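Local structure of p800 reaction center core protein (Heliobacterium modesticaldum, 5V8K) at residues Q51-A56 against A72-P77; F274-V279 against H390-P395; L526-I531 against I591-A596. The protein forms the symmetric core of a homodimeric photosynthetic reaction center, holding bacteriochlorophylls for light harvesting and charge separation and contributing cysteines to a [4Fe-4S] cluster site. All blocks are in the same frame, centred on the assembly; numbering follows the deposited sequence.

Contact 1: Q51-A56 against A72-P77; sequences QGVLWA and AVALSP. Unlike the reference sequence in segment 72-77: Val-73 (reference Thr). With GBF (Bacteriochlorophyll g), chain B.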
# COMPACT_ATOMS: atom_id res chain seq x y z
N GLN A 51 21.29 3.11 31.06
CA GLN A 51 20.36 2.37 30.22
C GLN A 51 20.96 1.10 29.62
O GLN A 51 20.21 0.27 29.11
CB GLN A 51 19.84 3.26 29.09
CG GLN A 51 18.97 4.44 29.50
CD GLN A 51 18.40 5.08 28.26
OE1 GLN A 51 18.97 6.03 27.72
NE2 GLN A 51 17.28 4.51 27.75
N GLY A 52 22.27 0.93 29.68
CA GLY A 52 22.92 -0.22 29.10
C GLY A 52 22.94 -0.09 27.58
O GLY A 52 22.90 1.01 27.03
N VAL A 53 23.02 -1.23 26.90
CA VAL A 53 22.90 -1.30 25.46
C VAL A 53 21.46 -1.68 25.13
O VAL A 53 21.01 -2.77 25.46
CB VAL A 53 23.88 -2.31 24.86
CG1 VAL A 53 23.85 -2.20 23.34
CG2 VAL A 53 25.33 -2.08 25.42
N LEU A 54 20.72 -0.75 24.53
CA LEU A 54 19.30 -0.93 24.25
C LEU A 54 18.96 -1.03 22.77
O LEU A 54 17.88 -1.54 22.44
CB LEU A 54 18.51 0.23 24.86
CG LEU A 54 16.99 0.18 24.89
CD1 LEU A 54 16.44 -1.06 25.59
CD2 LEU A 54 16.55 1.50 25.60
N TRP A 55 19.82 -0.59 21.87
CA TRP A 55 19.42 -0.34 20.50
C TRP A 55 19.97 -1.43 19.61
O TRP A 55 20.94 -2.11 19.93
CB TRP A 55 19.88 1.02 20.03
CG TRP A 55 19.20 2.16 20.73
CD1 TRP A 55 18.05 2.12 21.42
CD2 TRP A 55 19.65 3.52 20.79
NE1 TRP A 55 17.74 3.38 21.94
CE2 TRP A 55 18.70 4.25 21.54
CE3 TRP A 55 20.77 4.19 20.30
CZ2 TRP A 55 18.83 5.59 21.79
CZ3 TRP A 55 20.90 5.55 20.57
CH2 TRP A 55 19.96 6.23 21.32
N ALA A 56 19.27 -1.66 18.53
CA ALA A 56 19.64 -2.65 17.56
C ALA A 56 20.69 -2.03 16.67
O ALA A 56 20.58 -0.84 16.38
CB ALA A 56 18.44 -3.15 16.75
N ALA A 72 30.66 -7.47 29.32
CA ALA A 72 29.76 -6.96 28.30
C ALA A 72 28.94 -5.78 28.80
O ALA A 72 27.88 -5.50 28.25
CB ALA A 72 28.84 -8.06 27.80
N VAL A 73 29.42 -5.08 29.83
CA VAL A 73 28.84 -3.79 30.20
C VAL A 73 29.06 -2.80 29.06
O VAL A 73 30.11 -2.79 28.41
CB VAL A 73 29.47 -3.25 31.50
CG1 VAL A 73 28.77 -1.95 31.89
CG2 VAL A 73 29.38 -4.21 32.59
N ALA A 74 28.07 -1.94 28.83
CA ALA A 74 28.22 -0.89 27.84
C ALA A 74 29.50 -0.12 28.07
O ALA A 74 29.80 0.31 29.20
CB ALA A 74 27.04 0.06 27.89
N LEU A 75 30.28 0.03 27.00
CA LEU A 75 31.50 0.82 27.00
C LEU A 75 32.51 0.33 28.03
O LEU A 75 33.28 1.12 28.57
CB LEU A 75 31.18 2.31 27.21
CG LEU A 75 30.24 2.94 26.17
CD1 LEU A 75 29.96 4.40 26.54
CD2 LEU A 75 30.84 2.88 24.76
N SER A 76 32.54 -0.97 28.32
CA SER A 76 33.51 -1.50 29.28
C SER A 76 34.92 -1.41 28.73
O SER A 76 35.11 -1.21 27.52
CB SER A 76 33.22 -2.95 29.62
OG SER A 76 33.57 -3.79 28.50
N PRO A 77 35.94 -1.56 29.59
CA PRO A 77 37.31 -1.60 29.06
C PRO A 77 37.50 -2.70 28.02
O PRO A 77 38.19 -2.47 27.03
CB PRO A 77 38.17 -1.79 30.32
CG PRO A 77 37.35 -1.17 31.45
CD PRO A 77 35.90 -1.50 31.06
MG GBF B . 15.18 5.67 14.36
CHA GBF B . 16.58 2.80 15.92
CHB GBF B . 16.98 7.51 16.37
CHC GBF B . 14.40 8.29 12.24
CHD GBF B . 13.82 3.43 11.94
NA GBF B . 16.47 5.25 15.82
C1A GBF B . 16.96 4.14 16.40
C2A GBF B . 17.96 4.24 17.57
C3A GBF B . 17.66 5.69 17.88
C4A GBF B . 17.00 6.19 16.61
CMA GBF B . 16.62 5.77 18.98
CAA GBF B . 19.39 3.90 17.19
CBA GBF B . 19.91 4.70 16.00
CGA GBF B . 19.63 3.96 14.69
O1A GBF B . 19.58 2.74 14.62
O2A GBF B . 19.41 4.68 13.49
NB GBF B . 15.70 7.64 14.32
C1B GBF B . 16.39 8.28 15.27
C2B GBF B . 16.47 9.63 14.96
C3B GBF B . 15.77 9.81 13.77
C4B GBF B . 15.25 8.55 13.44
CMB GBF B . 17.27 10.68 15.74
CAB GBF B . 15.52 11.05 13.02
CBB GBF B . 16.13 12.20 13.14
NC GBF B . 14.26 5.80 12.53
C1C GBF B . 14.03 6.92 11.83
C2C GBF B . 13.37 6.95 10.49
C3C GBF B . 13.29 5.48 10.53
C4C GBF B . 13.77 4.87 11.68
CMC GBF B . 12.00 7.59 10.66
CAC GBF B . 12.75 4.69 9.40
CBC GBF B . 12.27 5.35 8.13
ND GBF B . 15.22 3.74 13.89
C1D GBF B . 14.59 2.91 13.07
C2D GBF B . 14.64 1.33 13.24
C3D GBF B . 15.43 1.49 14.37
C4D GBF B . 15.76 2.82 14.77
CMD GBF B . 14.07 0.19 12.50
CAD GBF B . 16.06 0.59 15.35
OBD GBF B . 16.06 -0.68 15.49
CBD GBF B . 16.93 1.42 16.27
CGD GBF B . 16.55 1.15 17.68
O1D GBF B . 17.17 0.37 18.38
O2D GBF B . 15.37 1.79 18.20
CED GBF B . 14.77 1.42 19.42
C1 GBF B . 19.57 3.91 12.27
C2 GBF B . 21.05 3.87 11.85
C3 GBF B . 21.76 2.74 11.61
C4 GBF B . 21.10 1.40 11.76
C5 GBF B . 23.22 2.89 11.21
C6 GBF B . 24.10 1.73 11.68
C7 GBF B . 25.49 1.80 11.08
C8 GBF B . 26.27 0.70 11.15
C9 GBF B . 25.74 -0.54 11.84
C10 GBF B . 27.69 0.62 10.59
C11 GBF B . 28.01 1.76 9.64
C12 GBF B . 29.19 1.43 8.75
C13 GBF B . 30.44 1.88 8.95
C14 GBF B . 30.74 2.75 10.13
C15 GBF B . 31.54 1.51 7.99

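Contact 2: F274-V279 against H390-P395; sequences FWIGGV and HFTMVP. With GBF (Bacteriochlorophyll g), chain T.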
# COMPACT_ATOMS: atom_id res chain seq x y z
N PHE A 274 20.58 -12.65 -1.19
CA PHE A 274 21.69 -13.30 -1.89
C PHE A 274 21.19 -14.38 -2.85
O PHE A 274 21.81 -14.62 -3.89
CB PHE A 274 22.69 -13.90 -0.91
CG PHE A 274 23.73 -12.92 -0.42
CD1 PHE A 274 24.84 -12.65 -1.19
CD2 PHE A 274 23.59 -12.27 0.80
CE1 PHE A 274 25.79 -11.74 -0.76
CE2 PHE A 274 24.54 -11.36 1.22
CZ PHE A 274 25.64 -11.10 0.44
N TRP A 275 20.09 -15.06 -2.51
CA TRP A 275 19.51 -16.06 -3.40
C TRP A 275 19.08 -15.41 -4.71
O TRP A 275 19.43 -15.85 -5.80
CB TRP A 275 18.31 -16.72 -2.70
CG TRP A 275 17.58 -17.82 -3.42
CD1 TRP A 275 18.11 -18.80 -4.21
CD2 TRP A 275 16.17 -18.05 -3.37
NE1 TRP A 275 17.10 -19.63 -4.67
CE2 TRP A 275 15.90 -19.19 -4.15
CE3 TRP A 275 15.11 -17.40 -2.74
CZ2 TRP A 275 14.60 -19.68 -4.32
CZ3 TRP A 275 13.84 -17.87 -2.92
CH2 TRP A 275 13.58 -19.01 -3.70
N ILE A 276 18.32 -14.32 -4.60
CA ILE A 276 17.76 -13.70 -5.78
C ILE A 276 18.83 -12.95 -6.55
O ILE A 276 18.90 -13.04 -7.77
CB ILE A 276 16.58 -12.80 -5.39
CG1 ILE A 276 15.44 -13.67 -4.85
CG2 ILE A 276 16.13 -11.94 -6.58
CD1 ILE A 276 14.34 -12.93 -4.13
N GLY A 277 19.70 -12.21 -5.84
CA GLY A 277 20.80 -11.54 -6.52
C GLY A 277 21.81 -12.50 -7.11
O GLY A 277 22.38 -12.23 -8.16
N GLY A 278 22.04 -13.63 -6.45
CA GLY A 278 22.93 -14.62 -7.03
C GLY A 278 22.37 -15.21 -8.31
O GLY A 278 23.09 -15.39 -9.30
N VAL A 279 21.08 -15.53 -8.30
CA VAL A 279 20.44 -16.05 -9.51
C VAL A 279 20.45 -15.00 -10.62
O VAL A 279 20.66 -15.33 -11.79
CB VAL A 279 19.01 -16.55 -9.18
CG1 VAL A 279 18.22 -16.90 -10.45
CG2 VAL A 279 19.12 -17.78 -8.28
N HIS A 390 7.89 -20.97 -4.20
CA HIS A 390 7.64 -21.28 -5.60
C HIS A 390 7.13 -20.06 -6.35
O HIS A 390 7.45 -19.86 -7.53
CB HIS A 390 6.66 -22.44 -5.73
CG HIS A 390 7.22 -23.72 -5.24
ND1 HIS A 390 7.45 -23.97 -3.91
CD2 HIS A 390 7.67 -24.80 -5.91
CE1 HIS A 390 7.97 -25.18 -3.77
NE2 HIS A 390 8.11 -25.70 -4.97
N PHE A 391 6.32 -19.25 -5.68
CA PHE A 391 5.86 -17.98 -6.24
C PHE A 391 7.05 -17.08 -6.60
O PHE A 391 7.17 -16.60 -7.73
CB PHE A 391 4.93 -17.35 -5.21
CG PHE A 391 4.33 -16.05 -5.60
CD1 PHE A 391 3.36 -15.97 -6.57
CD2 PHE A 391 4.66 -14.90 -4.91
CE1 PHE A 391 2.79 -14.76 -6.90
CE2 PHE A 391 4.11 -13.70 -5.22
CZ PHE A 391 3.19 -13.61 -6.21
N THR A 392 7.95 -16.85 -5.63
CA THR A 392 9.16 -16.09 -5.88
C THR A 392 9.98 -16.69 -7.02
O THR A 392 10.58 -15.97 -7.81
CB THR A 392 10.01 -16.01 -4.59
OG1 THR A 392 9.24 -15.37 -3.57
CG2 THR A 392 11.23 -15.19 -4.84
N MET A 393 10.01 -18.01 -7.12
CA MET A 393 10.79 -18.64 -8.18
C MET A 393 10.22 -18.37 -9.58
O MET A 393 10.94 -18.60 -10.57
CB MET A 393 10.85 -20.17 -7.98
CG MET A 393 11.83 -20.67 -6.92
SD MET A 393 12.17 -22.44 -7.12
CE MET A 393 10.60 -23.13 -6.63
N VAL A 394 8.98 -17.90 -9.71
CA VAL A 394 8.40 -17.66 -11.05
C VAL A 394 9.22 -16.57 -11.76
O VAL A 394 9.75 -16.83 -12.84
CB VAL A 394 6.90 -17.30 -10.99
CG1 VAL A 394 6.38 -16.77 -12.32
CG2 VAL A 394 6.08 -18.56 -10.60
N PRO A 395 9.39 -15.37 -11.19
CA PRO A 395 10.31 -14.41 -11.84
C PRO A 395 11.76 -14.90 -11.89
O PRO A 395 12.47 -14.56 -12.85
CB PRO A 395 10.18 -13.13 -11.00
CG PRO A 395 9.51 -13.52 -9.72
CD PRO A 395 8.70 -14.79 -10.04
MG GBF T . 21.17 -22.30 -8.77
CHA GBF T . 23.58 -22.54 -11.31
CHB GBF T . 19.18 -20.72 -10.88
CHC GBF T . 18.82 -22.73 -6.33
CHD GBF T . 23.50 -24.14 -6.68
NA GBF T . 21.33 -21.76 -10.66
C1A GBF T . 22.26 -21.91 -11.61
C2A GBF T . 21.95 -21.58 -13.02
C3A GBF T . 20.83 -20.58 -12.69
C4A GBF T . 20.43 -21.04 -11.33
CMA GBF T . 21.30 -19.13 -12.63
CAA GBF T . 21.56 -22.82 -13.86
CBA GBF T . 20.23 -23.46 -13.45
CGA GBF T . 19.93 -24.60 -14.39
O1A GBF T . 20.00 -24.43 -15.61
O2A GBF T . 19.02 -25.61 -13.88
NB GBF T . 19.16 -21.93 -8.70
C1B GBF T . 18.55 -21.12 -9.60
C2B GBF T . 17.25 -20.95 -9.19
C3B GBF T . 17.14 -21.52 -7.93
C4B GBF T . 18.42 -22.03 -7.59
CMB GBF T . 16.15 -20.26 -9.97
CAB GBF T . 15.85 -21.53 -7.23
CBB GBF T . 15.48 -22.27 -6.21
NC GBF T . 21.19 -23.24 -6.95
C1C GBF T . 20.18 -23.28 -6.08
C2C GBF T . 20.26 -23.83 -4.70
C3C GBF T . 21.63 -24.24 -4.98
C4C GBF T . 22.14 -23.87 -6.22
CMC GBF T . 20.24 -22.65 -3.69
CAC GBF T . 22.42 -24.95 -3.95
CBC GBF T . 21.80 -25.32 -2.63
ND GBF T . 22.99 -23.17 -8.84
C1D GBF T . 23.88 -23.79 -8.07
C2D GBF T . 25.35 -24.18 -8.62
C3D GBF T . 25.03 -23.64 -9.86
C4D GBF T . 23.73 -23.05 -10.02
CMD GBF T . 26.55 -24.87 -8.07
CAD GBF T . 25.68 -23.58 -11.19
OBD GBF T . 26.88 -23.78 -11.57
CBD GBF T . 24.81 -22.76 -12.11
CGD GBF T . 25.38 -21.42 -12.46
O1D GBF T . 25.17 -20.41 -11.80
O2D GBF T . 26.21 -21.25 -13.61
CED GBF T . 27.38 -20.45 -13.41
C1 GBF T . 18.25 -26.48 -14.71
C2 GBF T . 17.02 -26.82 -13.91
C3 GBF T . 17.03 -27.74 -12.93
C4 GBF T . 18.28 -28.49 -12.59
C5 GBF T . 15.77 -28.02 -12.15

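Contact 3: L526-I531 against I591-A596; sequences LGAHFI and IVCMWA. With GB0 (Bacteriochlorophyll g'), chain C.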
# COMPACT_ATOMS: atom_id res chain seq x y z
N LEU A 526 5.81 4.96 11.16
CA LEU A 526 5.23 6.07 10.41
C LEU A 526 6.16 6.54 9.31
O LEU A 526 5.72 6.79 8.19
CB LEU A 526 4.91 7.24 11.33
CG LEU A 526 3.72 7.04 12.27
CD1 LEU A 526 3.70 8.17 13.28
CD2 LEU A 526 2.47 7.05 11.51
N GLY A 527 7.46 6.68 9.60
CA GLY A 527 8.37 7.14 8.56
C GLY A 527 8.51 6.13 7.43
O GLY A 527 8.50 6.47 6.25
N ALA A 528 8.61 4.86 7.79
CA ALA A 528 8.71 3.82 6.78
C ALA A 528 7.46 3.75 5.90
O ALA A 528 7.56 3.48 4.69
CB ALA A 528 8.95 2.49 7.48
N HIS A 529 6.28 3.92 6.49
CA HIS A 529 5.05 3.88 5.72
C HIS A 529 5.03 5.02 4.70
O HIS A 529 4.61 4.83 3.55
CB HIS A 529 3.80 3.97 6.63
CG HIS A 529 3.45 2.70 7.31
ND1 HIS A 529 4.34 2.00 8.10
CD2 HIS A 529 2.30 1.99 7.34
CE1 HIS A 529 3.75 0.92 8.58
NE2 HIS A 529 2.51 0.90 8.13
N PHE A 530 5.36 6.23 5.13
CA PHE A 530 5.47 7.36 4.21
C PHE A 530 6.37 7.05 3.01
O PHE A 530 5.97 7.24 1.86
CB PHE A 530 5.99 8.60 4.92
CG PHE A 530 5.99 9.83 4.05
CD1 PHE A 530 4.82 10.53 3.81
CD2 PHE A 530 7.15 10.25 3.41
CE1 PHE A 530 4.81 11.64 2.98
CE2 PHE A 530 7.15 11.35 2.57
CZ PHE A 530 5.96 12.05 2.37
N ILE A 531 7.60 6.60 3.27
CA ILE A 531 8.52 6.32 2.17
C ILE A 531 7.96 5.22 1.26
O ILE A 531 8.04 5.31 0.02
CB ILE A 531 9.92 5.97 2.72
CG1 ILE A 531 10.52 7.16 3.45
CG2 ILE A 531 10.89 5.59 1.59
CD1 ILE A 531 11.85 6.86 4.11
N ILE A 591 10.66 -4.23 5.33
CA ILE A 591 11.53 -4.87 6.32
C ILE A 591 11.68 -3.99 7.58
O ILE A 591 11.74 -4.52 8.70
CB ILE A 591 12.90 -5.20 5.68
CG1 ILE A 591 12.77 -6.18 4.52
CG2 ILE A 591 13.84 -5.80 6.72
CD1 ILE A 591 11.87 -7.35 4.75
N VAL A 592 11.72 -2.66 7.43
CA VAL A 592 11.81 -1.77 8.61
C VAL A 592 10.60 -1.99 9.52
O VAL A 592 10.72 -2.02 10.75
CB VAL A 592 11.89 -0.30 8.18
CG1 VAL A 592 11.53 0.63 9.36
CG2 VAL A 592 13.26 0.04 7.61
N CYS A 593 9.42 -2.10 8.92
CA CYS A 593 8.20 -2.30 9.68
C CYS A 593 8.26 -3.61 10.44
O CYS A 593 7.93 -3.67 11.64
CB CYS A 593 7.01 -2.25 8.73
SG CYS A 593 6.65 -0.58 8.08
N MET A 594 8.77 -4.66 9.79
CA MET A 594 8.91 -5.96 10.43
C MET A 594 9.97 -5.91 11.51
O MET A 594 9.84 -6.56 12.54
CB MET A 594 9.25 -7.03 9.38
CG MET A 594 8.10 -7.27 8.37
SD MET A 594 8.59 -8.50 7.17
CE MET A 594 8.14 -9.84 8.18
N TRP A 595 11.01 -5.11 11.29
CA TRP A 595 12.02 -4.89 12.32
C TRP A 595 11.40 -4.26 13.58
O TRP A 595 11.71 -4.68 14.69
CB TRP A 595 13.13 -4.03 11.76
CG TRP A 595 14.27 -4.07 12.71
CD1 TRP A 595 14.56 -3.15 13.67
CD2 TRP A 595 15.20 -5.14 12.86
NE1 TRP A 595 15.65 -3.57 14.40
CE2 TRP A 595 16.07 -4.78 13.91
CE3 TRP A 595 15.40 -6.34 12.19
CZ2 TRP A 595 17.08 -5.61 14.34
CZ3 TRP A 595 16.41 -7.17 12.61
CH2 TRP A 595 17.25 -6.80 13.67
N ALA A 596 10.48 -3.32 13.43
CA ALA A 596 9.72 -2.83 14.58
C ALA A 596 9.08 -3.95 15.36
O ALA A 596 9.14 -3.98 16.59
CB ALA A 596 8.68 -1.83 14.13
C1 GB0 C . 3.23 -7.40 1.91
C2 GB0 C . 3.01 -8.50 2.90
C3 GB0 C . 2.01 -8.40 3.75
C4 GB0 C . 1.11 -7.22 3.75
C5 GB0 C . 1.83 -9.49 4.71
C6 GB0 C . 0.42 -10.03 4.62
NB GB0 C . -0.48 0.15 6.78
ND GB0 C . 1.77 -2.04 9.19
C10 GB0 C . 0.42 -13.43 6.44
C11 GB0 C . -0.30 -14.64 5.89
C12 GB0 C . -0.79 -15.49 7.04
C13 GB0 C . -1.06 -16.79 6.84
C14 GB0 C . -0.84 -17.43 5.52
C15 GB0 C . -1.62 -17.67 7.93
C1A GB0 C . 2.71 -2.56 6.28
C1B GB0 C . -0.21 0.49 5.52
C1C GB0 C . -1.36 0.25 9.74
C1D GB0 C . 1.93 -2.25 10.47
C2A GB0 C . 3.52 -2.55 5.00
C2B GB0 C . -1.11 1.46 5.14
C2C GB0 C . -2.15 0.46 10.98
C2D GB0 C . 3.01 -3.24 11.07
C3A GB0 C . 3.08 -1.23 4.39
C3B GB0 C . -1.95 1.73 6.20
C3C GB0 C . -1.12 -0.33 11.69
C3D GB0 C . 3.41 -3.54 9.77
C4A GB0 C . 1.88 -0.98 5.26
C4B GB0 C . -1.50 0.92 7.24
C4C GB0 C . -0.06 -0.79 10.94
C4D GB0 C . 2.74 -2.87 8.69
C7 GB0 C . 0.28 -11.11 5.65
C8 GB0 C . 0.58 -12.38 5.36
C9 GB0 C . 1.11 -12.75 4.01
CAA GB0 C . 3.20 -3.72 4.08
CAB GB0 C . -3.05 2.72 6.06
CAC GB0 C . -1.15 -0.66 13.13
CAD GB0 C . 4.42 -4.42 9.18
CBA GB0 C . 4.15 -3.76 2.89
CBB GB0 C . -3.72 3.30 7.00
CBC GB0 C . -2.25 -0.20 14.06
CBD GB0 C . 4.35 -4.27 7.69
CED GB0 C . 5.02 -7.66 6.23
CGA GB0 C . 3.88 -4.97 2.03
CGD GB0 C . 4.03 -5.61 7.14
CHA GB0 C . 3.32 -3.22 7.46
CHB GB0 C . 0.91 -0.14 4.79
CHC GB0 C . -2.05 0.92 8.61
CHD GB0 C . 1.05 -1.60 11.45
CMA GB0 C . 4.07 -0.05 4.55
CMB GB0 C . -1.27 2.08 3.80
CMC GB0 C . -2.16 1.95 11.33
CMD GB0 C . 3.40 -3.66 12.42
NA GB0 C . 1.92 -1.50 6.48
NC GB0 C . -0.22 -0.42 9.67
O1A GB0 C . 3.57 -4.88 0.85
O1D GB0 C . 2.92 -6.12 7.15
O2A GB0 C . 3.70 -6.27 2.66
O2D GB0 C . 5.14 -6.31 6.60
OBD GB0 C . 5.33 -5.18 9.65
MG GB0 C . 0.87 -0.76 7.99

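Contact 1: Q51-A56 against A72-P77
Val-53 and Ala-74 carry the apolar part of this contact, each directing its CB toward the facing loop. The CG2 branch of Val-53 meets Ala-74 CB at 3.7 Å, brought there by a chi1 of -172° that sets CG1 anti to the backbone N and leaves CG2 beside it. Gly-52, which leaves the preceding helix with positive phi, offers backbone instead: its carbonyl carbon lies 4.1 Å from Ala-74 CB. Val-53 also packs on Ala-58 and Tyr-62 of helix 58-67, which connects the two loops in sequence.

The polar interactions shape each loop separately. Val-73 to Ser-76 form a type II beta turn, closed by the bond from Ser-76 N to Val-73 O (3.0 Å), and Ala-74 sits at one of its two central positions. Ser-76 then serves as N-cap of helix 77-97, its OG bonded to Ala-79 N. On the other loop, Gly-52 O receives a hydrogen bond from Ser-45 OG.

Pigment contacts occupy the far end of segment 51-56. Ala-56 N donates to O1D of the bacteriochlorophyll methyl ester at 2.9 Å with an angle of 161°. The macrocycle rim lies over one face of the Trp-55 indole, with C2A 3.7 Å above the plane and offset toward its edge; CE3 is 3.4 Å from CAA, the first carbon of the propionate arm. Trp-46 meets the same indole edge-to-face. The contact thus sets a type II turn, leading into the N-capped helix 77-97, against a loop whose Trp-55 and Ala-56 belong to a bacteriochlorophyll g pocket.

Contact 2: F274-V279 against H390-P395
A bacteriochlorophyll g pocket on the flank of two predicted transmembrane helices is lined here by Trp-275 and Met-393, which touch each other and the same vinyl group. The short helical segments run roughly parallel, 24° apart, with axes 11.5 Å from each other, and side chains such as Trp-275 and Ile-276 span the space. With CG anti to the backbone N (chi1 -178°), the indole of Trp-275 extends toward segment 390-395. There CZ2 meets Met-393 CG at 3.9 Å, the two side chains crossing at about a right angle. The vinyl carbon CBB reaches the indole at its edge, 3.3 Å from Trp-275 CZ2, and lies 3.4 Å from Met-393 SD. Val-279 CG2 adds a contact to the macrocycle at C1B (3.6 Å). Shrinking Trp-275 to an alanine would probably open a gap beside Met-393 CG and leave the vinyl group freer to turn. Next to the indole, Ile-276 CD1 packs on Thr-392 CG2 at 3.9 Å, while Thr-392 OG1 faces its own helix and bonds to Gly-388 O. Met-393 bends at chi3, placing its CE over one face of the His-390 ring. Around this pair, helix 200-224 packs against Phe-274 and Trp-275, helix 437-447 receives Ile-276 and Pro-395, and helix 311-344 lies against His-390, Phe-391 and Val-394.

Contact 3: L526-I531 against I591-A596
His-529 NE2 binds the magnesium of bacteriochlorophyll g' at 2.3 Å, and its ring also meets Cys-593 on the neighbouring helix. This is axial ligation of a bacteriochlorin by a transmembrane helix, as in type I reaction centers of the PsaA/PsaB family; bacteriochlorophyll g' is the pigment of the P800 special pair. A chi1 of -78° sets CG beside the backbone N and carries the imidazole out to the metal, while a weak hydrogen bond from ND1 to Leu-525 O helps to fix the ring's rotation. The macrocycle methyl CMA lies 3.8 Å above one face, over the ring centre. Cys-593 SG approaches obliquely, 60° off the ring normal, and comes within 3.3 Å of His-529 CE1. The short segments run antiparallel, their axes 9.3 Å apart, consistent with the small Ala-528 facing segment 591-596: its CB touches Val-592 CG1 at 3.7 Å and Cys-593 SG at 3.9 Å. Leu-526 packs on Thr-340 of the second subunit, placing this helix beside the dimer partner. Cys-593 touches the pigment as well as its ligand, with CB 3.4 Å from the macrocycle carbon CAD.

From the N terminus the three contacts follow one another in series, none nesting in or crossing another. Contact 1 closes a short excursion of 15 residues containing helix 58-67. Contact 2 brings helix 258-291 and helix 376-401 together across 110 intervening residues, helix 311-344 among them. Contact 3 joins helix 520-539 to helix 575-599, near the C terminus, around 59 mostly helical residues. Contacts 1 and 3 meet directly: Ala-56 CB packs 3.7 Å from Trp-595 NE1, tying the early loop to the last helix. Contact 2 stays apart, its nearest atoms about 11 Å from contact 3 and about 18 Å from contact 1.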